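Local coordinates for iron binding protein FbpA (Mannheimia haemolytica, PDB 1Q35) that binds ferric ion in the periplasm, probably as the receptor that delivers iron to an uptake system across the inner membrane, at residues N2-Y7 with A52-T57; S8-Y13 with L56-S61. All blocks are in the same frame, centred on the assembly; numbering follows the deposited sequence.

From the N terminus the chain enters strand 3-8, leaves it through the loop before helix 16-26, runs along strand 29-34 on the first strand's other side and through helix 40-46, and returns as strand 54-57. Contact 1 closes this excursion along the strands; contact 2 continues the same register at their C-terminal ends, so the two closures cross in sequence, neither nested in the other. They illustrate how parallel strands joined by crossover chain give a periplasmic binding protein lobe its framework. Sharing L56 and T57, the two make a continuous seam from the N terminus to the loops beside the iron-binding tyrosines.

Contact 1: residues N2-Y7 with A52-T57; sequences NEVNVY and ADVLLT
Y7 pairs with L55, and V6 with V54, where strands 3-7 and 54-57 run parallel, their axes 4.8 Å apart at closest approach. The Y7 side chain leans back over the start of the second strand: CG lies anti to its own carbonyl carbon (chi1 -72°), which carries the ring to A52, with CE1 3.6 Å from A52 CA. Its CB rests against CD2 of L55, while its backbone gives an almost straight bond from Y7 N to V54 O (2.8 Å) and receives one from L56 N.

At the N-terminal end D53 takes over. Its OD1 accepts from N5 N at 2.8 Å through the anti lone pair, and its own N donates back to N5 O, closing a two-way clasp. N5 O also accepts from V54 N at 3.1 Å, so one carbonyl serves two successive amides as the strand begins. The other carboxylate oxygen, OD2, is held by S240 OG and N242 N, just before helix 243-254.

On the face away from Y7, V54 meets V4 (CG2 to CG2, 3.8 Å) and L56 CD1 meets V6 CG1, beneath L249 and A246 of that helix. The buried carboxylate thus stands in for a strand carbonyl and receives one backbone N-H on each oxygen, with the S240 hydroxyl as well, an arrangement that would favour its charged form.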
loop_
_atom_site.group_PDB
_atom_site.type_symbol
_atom_site.label_atom_id
_atom_site.label_comp_id
_atom_site.label_asym_id
_atom_site.label_seq_id
_atom_site.Cartn_x
_atom_site.Cartn_y
_atom_site.Cartn_z
ATOM N N ASN A 2 23.219 -15.118 -15.024
ATOM C CA ASN A 2 23.128 -13.680 -14.807
ATOM C C ASN A 2 21.666 -13.328 -14.608
ATOM O O ASN A 2 21.005 -12.821 -15.516
ATOM C CB ASN A 2 23.693 -12.891 -15.987
ATOM C CG ASN A 2 23.794 -11.400 -15.707
ATOM O OD1 ASN A 2 23.904 -10.600 -16.627
ATOM N ND2 ASN A 2 23.775 -11.027 -14.430
ATOM N N GLU A 3 21.174 -13.622 -13.412
ATOM C CA GLU A 3 19.755 -13.525 -13.123
ATOM C C GLU A 3 19.493 -13.031 -11.706
ATOM O O GLU A 3 20.403 -12.916 -10.879
ATOM C CB GLU A 3 19.098 -14.892 -13.328
ATOM C CG GLU A 3 19.574 -15.956 -12.344
ATOM C CD GLU A 3 19.138 -17.364 -12.697
ATOM O OE1 GLU A 3 19.620 -18.302 -12.028
ATOM O OE2 GLU A 3 18.316 -17.552 -13.621
ATOM N N VAL A 4 18.222 -12.749 -11.446
ATOM C CA VAL A 4 17.748 -12.367 -10.124
ATOM C C VAL A 4 16.336 -12.929 -9.952
ATOM O O VAL A 4 15.512 -12.856 -10.867
ATOM C CB VAL A 4 17.800 -10.831 -9.916
ATOM C CG1 VAL A 4 16.862 -10.100 -10.873
ATOM C CG2 VAL A 4 17.483 -10.472 -8.468
ATOM N N ASN A 5 16.076 -13.519 -8.794
ATOM C CA ASN A 5 14.824 -14.207 -8.522
ATOM C C ASN A 5 13.920 -13.334 -7.664
ATOM O O ASN A 5 14.184 -13.120 -6.484
ATOM C CB ASN A 5 15.087 -15.536 -7.811
ATOM C CG ASN A 5 15.995 -16.456 -8.611
ATOM O OD1 ASN A 5 15.945 -16.482 -9.841
ATOM N ND2 ASN A 5 16.831 -17.214 -7.910
ATOM N N VAL A 6 12.845 -12.843 -8.270
ATOM C CA VAL A 6 11.946 -11.882 -7.643
ATOM C C VAL A 6 10.648 -12.570 -7.233
ATOM O O VAL A 6 10.067 -13.319 -8.015
ATOM C CB VAL A 6 11.638 -10.730 -8.626
ATOM C CG1 VAL A 6 10.663 -9.728 -8.015
ATOM C CG2 VAL A 6 12.924 -10.048 -9.056
ATOM N N TYR A 7 10.213 -12.323 -5.999
ATOM C CA TYR A 7 8.894 -12.719 -5.525
ATOM C C TYR A 7 8.118 -11.436 -5.283
ATOM O O TYR A 7 8.550 -10.595 -4.507
ATOM C CB TYR A 7 9.003 -13.552 -4.250
ATOM C CG TYR A 7 9.542 -14.934 -4.538
ATOM C CD1 TYR A 7 10.885 -15.123 -4.842
ATOM C CD2 TYR A 7 8.701 -16.042 -4.573
ATOM C CE1 TYR A 7 11.381 -16.379 -5.136
ATOM C CE2 TYR A 7 9.194 -17.306 -4.870
ATOM C CZ TYR A 7 10.539 -17.463 -5.145
ATOM O OH TYR A 7 11.054 -18.706 -5.446
ATOM N N ALA A 52 14.929 -17.331 -3.341
ATOM C CA ALA A 52 14.501 -15.935 -3.357
ATOM C C ALA A 52 15.675 -14.972 -3.237
ATOM O O ALA A 52 16.533 -15.138 -2.373
ATOM C CB ALA A 52 13.507 -15.673 -2.241
ATOM N N ASP A 53 15.707 -13.980 -4.122
ATOM C CA ASP A 53 16.634 -12.857 -4.021
ATOM C C ASP A 53 15.955 -11.614 -3.470
ATOM O O ASP A 53 16.451 -10.998 -2.536
ATOM C CB ASP A 53 17.219 -12.513 -5.391
ATOM C CG ASP A 53 18.239 -13.510 -5.841
ATOM O OD1 ASP A 53 18.167 -13.975 -6.996
ATOM O OD2 ASP A 53 19.145 -13.891 -5.087
ATOM N N VAL A 54 14.817 -11.262 -4.066
ATOM C CA VAL A 54 14.170 -9.969 -3.859
ATOM C C VAL A 54 12.692 -10.210 -3.578
ATOM O O VAL A 54 12.041 -10.948 -4.306
ATOM C CB VAL A 54 14.351 -9.094 -5.132
ATOM C CG1 VAL A 54 13.585 -7.776 -5.035
ATOM C CG2 VAL A 54 15.837 -8.850 -5.394
ATOM N N LEU A 55 12.179 -9.623 -2.500
ATOM C CA LEU A 55 10.754 -9.675 -2.187
ATOM C C LEU A 55 10.194 -8.258 -2.326
ATOM O O LEU A 55 10.631 -7.344 -1.625
ATOM C CB LEU A 55 10.524 -10.240 -0.780
ATOM C CG LEU A 55 11.478 -11.371 -0.359
ATOM C CD1 LEU A 55 11.280 -11.757 1.097
ATOM C CD2 LEU A 55 11.318 -12.587 -1.260
ATOM N N LEU A 56 9.264 -8.074 -3.265
ATOM C CA LEU A 56 8.643 -6.775 -3.538
ATOM C C LEU A 56 7.304 -6.693 -2.825
ATOM O O LEU A 56 6.382 -7.437 -3.139
ATOM C CB LEU A 56 8.442 -6.569 -5.042
ATOM C CG LEU A 56 9.728 -6.424 -5.862
ATOM C CD1 LEU A 56 9.419 -6.457 -7.339
ATOM C CD2 LEU A 56 10.456 -5.142 -5.513
ATOM N N THR A 57 7.225 -5.786 -1.857
ATOM C CA THR A 57 6.095 -5.688 -0.938
ATOM C C THR A 57 5.203 -4.482 -1.233
ATOM O O THR A 57 5.597 -3.556 -1.949
ATOM C CB THR A 57 6.639 -5.572 0.490
ATOM O OG1 THR A 57 7.579 -4.490 0.547
ATOM C CG2 THR A 57 7.445 -6.809 0.870
#

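Contact 2: residues S8-Y13 with L56-S61. With FMT (formic acid), chain C.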
loop_
_atom_site.group_PDB
_atom_site.type_symbol
_atom_site.label_atom_id
_atom_site.label_comp_id
_atom_site.label_asym_id
_atom_site.label_seq_id
_atom_site.Cartn_x
_atom_site.Cartn_y
_atom_site.Cartn_z
ATOM N N SER A 8 6.985 -11.281 -5.962
ATOM C CA SER A 8 6.268 -10.007 -5.999
ATOM C C SER A 8 4.855 -10.091 -5.440
ATOM O O SER A 8 4.034 -10.863 -5.924
ATOM C CB SER A 8 6.191 -9.500 -7.439
ATOM O OG SER A 8 5.501 -8.260 -7.495
ATOM N N TYR A 9 4.575 -9.257 -4.443
ATOM C CA TYR A 9 3.212 -9.027 -3.969
ATOM C C TYR A 9 2.441 -8.073 -4.890
ATOM O O TYR A 9 1.247 -7.853 -4.686
ATOM C CB TYR A 9 3.220 -8.472 -2.539
ATOM C CG TYR A 9 3.616 -9.491 -1.504
ATOM C CD1 TYR A 9 2.673 -10.344 -0.944
ATOM C CD2 TYR A 9 4.937 -9.614 -1.089
ATOM C CE1 TYR A 9 3.038 -11.289 0.007
ATOM C CE2 TYR A 9 5.309 -10.546 -0.143
ATOM C CZ TYR A 9 4.360 -11.383 0.398
ATOM O OH TYR A 9 4.751 -12.312 1.340
ATOM N N ARG A 10 3.125 -7.481 -5.865
ATOM C CA ARG A 10 2.507 -6.608 -6.866
ATOM C C ARG A 10 2.184 -7.402 -8.132
ATOM O O ARG A 10 3.006 -8.178 -8.610
ATOM C CB ARG A 10 3.448 -5.450 -7.216
ATOM C CG ARG A 10 4.065 -4.770 -6.006
ATOM C CD ARG A 10 4.429 -3.320 -6.227
ATOM N NE ARG A 10 3.251 -2.501 -6.489
ATOM C CZ ARG A 10 3.293 -1.206 -6.759
ATOM N NH1 ARG A 10 2.161 -0.552 -6.989
ATOM N NH2 ARG A 10 4.448 -0.558 -6.768
ATOM N N GLN A 11 0.987 -7.195 -8.681
ATOM C CA GLN A 11 0.577 -7.847 -9.926
ATOM C C GLN A 11 1.351 -7.243 -11.095
ATOM O O GLN A 11 1.849 -6.121 -10.992
ATOM C CB GLN A 11 -0.931 -7.701 -10.142
ATOM C CG GLN A 11 -1.769 -8.524 -9.179
ATOM C CD GLN A 11 -1.728 -10.004 -9.492
ATOM O OE1 GLN A 11 -1.961 -10.406 -10.634
ATOM N NE2 GLN A 11 -1.436 -10.820 -8.485
ATOM N N PRO A 12 1.482 -7.985 -12.198
ATOM C CA PRO A 12 2.276 -7.529 -13.343
ATOM C C PRO A 12 2.006 -6.092 -13.786
ATOM O O PRO A 12 2.946 -5.374 -14.069
ATOM C CB PRO A 12 1.901 -8.521 -14.450
ATOM C CG PRO A 12 1.528 -9.750 -13.741
ATOM C CD PRO A 12 0.927 -9.330 -12.431
ATOM N N TYR A 13 0.746 -5.664 -13.829
ATOM C CA TYR A 13 0.438 -4.346 -14.380
ATOM C C TYR A 13 1.068 -3.191 -13.589
ATOM O O TYR A 13 1.286 -2.118 -14.143
ATOM C CB TYR A 13 -1.079 -4.152 -14.575
ATOM C CG TYR A 13 -1.907 -3.816 -13.345
ATOM C CD1 TYR A 13 -1.974 -4.679 -12.255
ATOM C CD2 TYR A 13 -2.670 -2.652 -13.303
ATOM C CE1 TYR A 13 -2.759 -4.374 -11.145
ATOM C CE2 TYR A 13 -3.453 -2.338 -12.206
ATOM C CZ TYR A 13 -3.493 -3.194 -11.127
ATOM O OH TYR A 13 -4.278 -2.882 -10.037
ATOM N N LEU A 56 9.264 -8.074 -3.265
ATOM C CA LEU A 56 8.643 -6.775 -3.538
ATOM C C LEU A 56 7.304 -6.693 -2.825
ATOM O O LEU A 56 6.382 -7.437 -3.139
ATOM C CB LEU A 56 8.442 -6.569 -5.042
ATOM C CG LEU A 56 9.728 -6.424 -5.862
ATOM C CD1 LEU A 56 9.419 -6.457 -7.339
ATOM C CD2 LEU A 56 10.456 -5.142 -5.513
ATOM N N THR A 57 7.225 -5.786 -1.857
ATOM C CA THR A 57 6.095 -5.688 -0.938
ATOM C C THR A 57 5.203 -4.482 -1.233
ATOM O O THR A 57 5.597 -3.556 -1.949
ATOM C CB THR A 57 6.639 -5.572 0.490
ATOM O OG1 THR A 57 7.579 -4.490 0.547
ATOM C CG2 THR A 57 7.445 -6.809 0.870
ATOM N N VAL A 58 4.008 -4.503 -0.646
ATOM C CA VAL A 58 3.041 -3.413 -0.788
ATOM C C VAL A 58 2.571 -2.877 0.559
ATOM O O VAL A 58 1.612 -2.106 0.617
ATOM C CB VAL A 58 1.798 -3.853 -1.612
ATOM C CG1 VAL A 58 2.200 -4.195 -3.032
ATOM C CG2 VAL A 58 1.082 -5.022 -0.960
ATOM N N ASP A 59 3.232 -3.275 1.642
ATOM C CA ASP A 59 2.763 -2.949 2.983
ATOM C C ASP A 59 3.934 -3.004 3.968
ATOM O O ASP A 59 4.696 -3.973 3.974
ATOM C CB ASP A 59 1.652 -3.938 3.355
ATOM C CG ASP A 59 1.282 -3.903 4.817
ATOM O OD1 ASP A 59 1.134 -2.793 5.389
ATOM O OD2 ASP A 59 1.113 -4.960 5.463
ATOM N N ILE A 60 4.073 -1.975 4.796
ATOM C CA ILE A 60 5.110 -1.955 5.827
ATOM C C ILE A 60 4.958 -3.117 6.798
ATOM O O ILE A 60 5.958 -3.654 7.273
ATOM C CB ILE A 60 5.121 -0.610 6.597
ATOM C CG1 ILE A 60 6.273 -0.573 7.610
ATOM C CG2 ILE A 60 3.794 -0.359 7.324
ATOM C CD1 ILE A 60 7.651 -0.580 6.991
ATOM N N SER A 61 3.730 -3.523 7.100
ATOM C CA SER A 61 3.554 -4.601 8.058
ATOM C C SER A 61 4.094 -5.931 7.526
ATOM O O SER A 61 4.684 -6.696 8.284
ATOM C CB SER A 61 2.105 -4.702 8.509
ATOM O OG SER A 61 1.726 -3.502 9.161
HETATM C C FMT C . -0.265 -2.902 -5.631
HETATM O O1 FMT C . 0.623 -3.601 -6.321
HETATM O O2 FMT C . -0.013 -1.748 -5.335
#
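S8 and L56 form the last parallel bridge of the pair, with CA atoms 4.7 Å apart, and Y9 N closes it with a 2.9 Å hydrogen bond to L56 O before the chains part. The same carbonyl oxygen lies at the edge of the Y9 ring, in its plane, 3.3 Å from CD2; beyond it the ring reaches T57, while Y9 CB lies loosely against V58 CG2. R10 turns the other way. Its CG touches V58 CG1 at 3.6 Å, and a bend at chi3 (64°) swings the guanidinium round to a formic acid, probably from the crystallisation liquor. NE meets FMT O1 nearly head-on at 2.9 Å, and NH1 reaches O2 at a sharper angle. R101 binds the formic acid as well, and E268 forms a salt bridge with R10 NH2, which would partly offset the two neighbouring arginine charges. Within the same loop, S8 OG donates to R10 O at 2.7 Å, tying R10 back to the strand end.

V58 and R10 lie close to the iron-binding Y142 and Y198, respectively, so the diverging loops edge the metal site. One leads to helix 16-26; the other enters helix 60-68, with D59 as N-cap, beside strand 228-236 and helix 294-298.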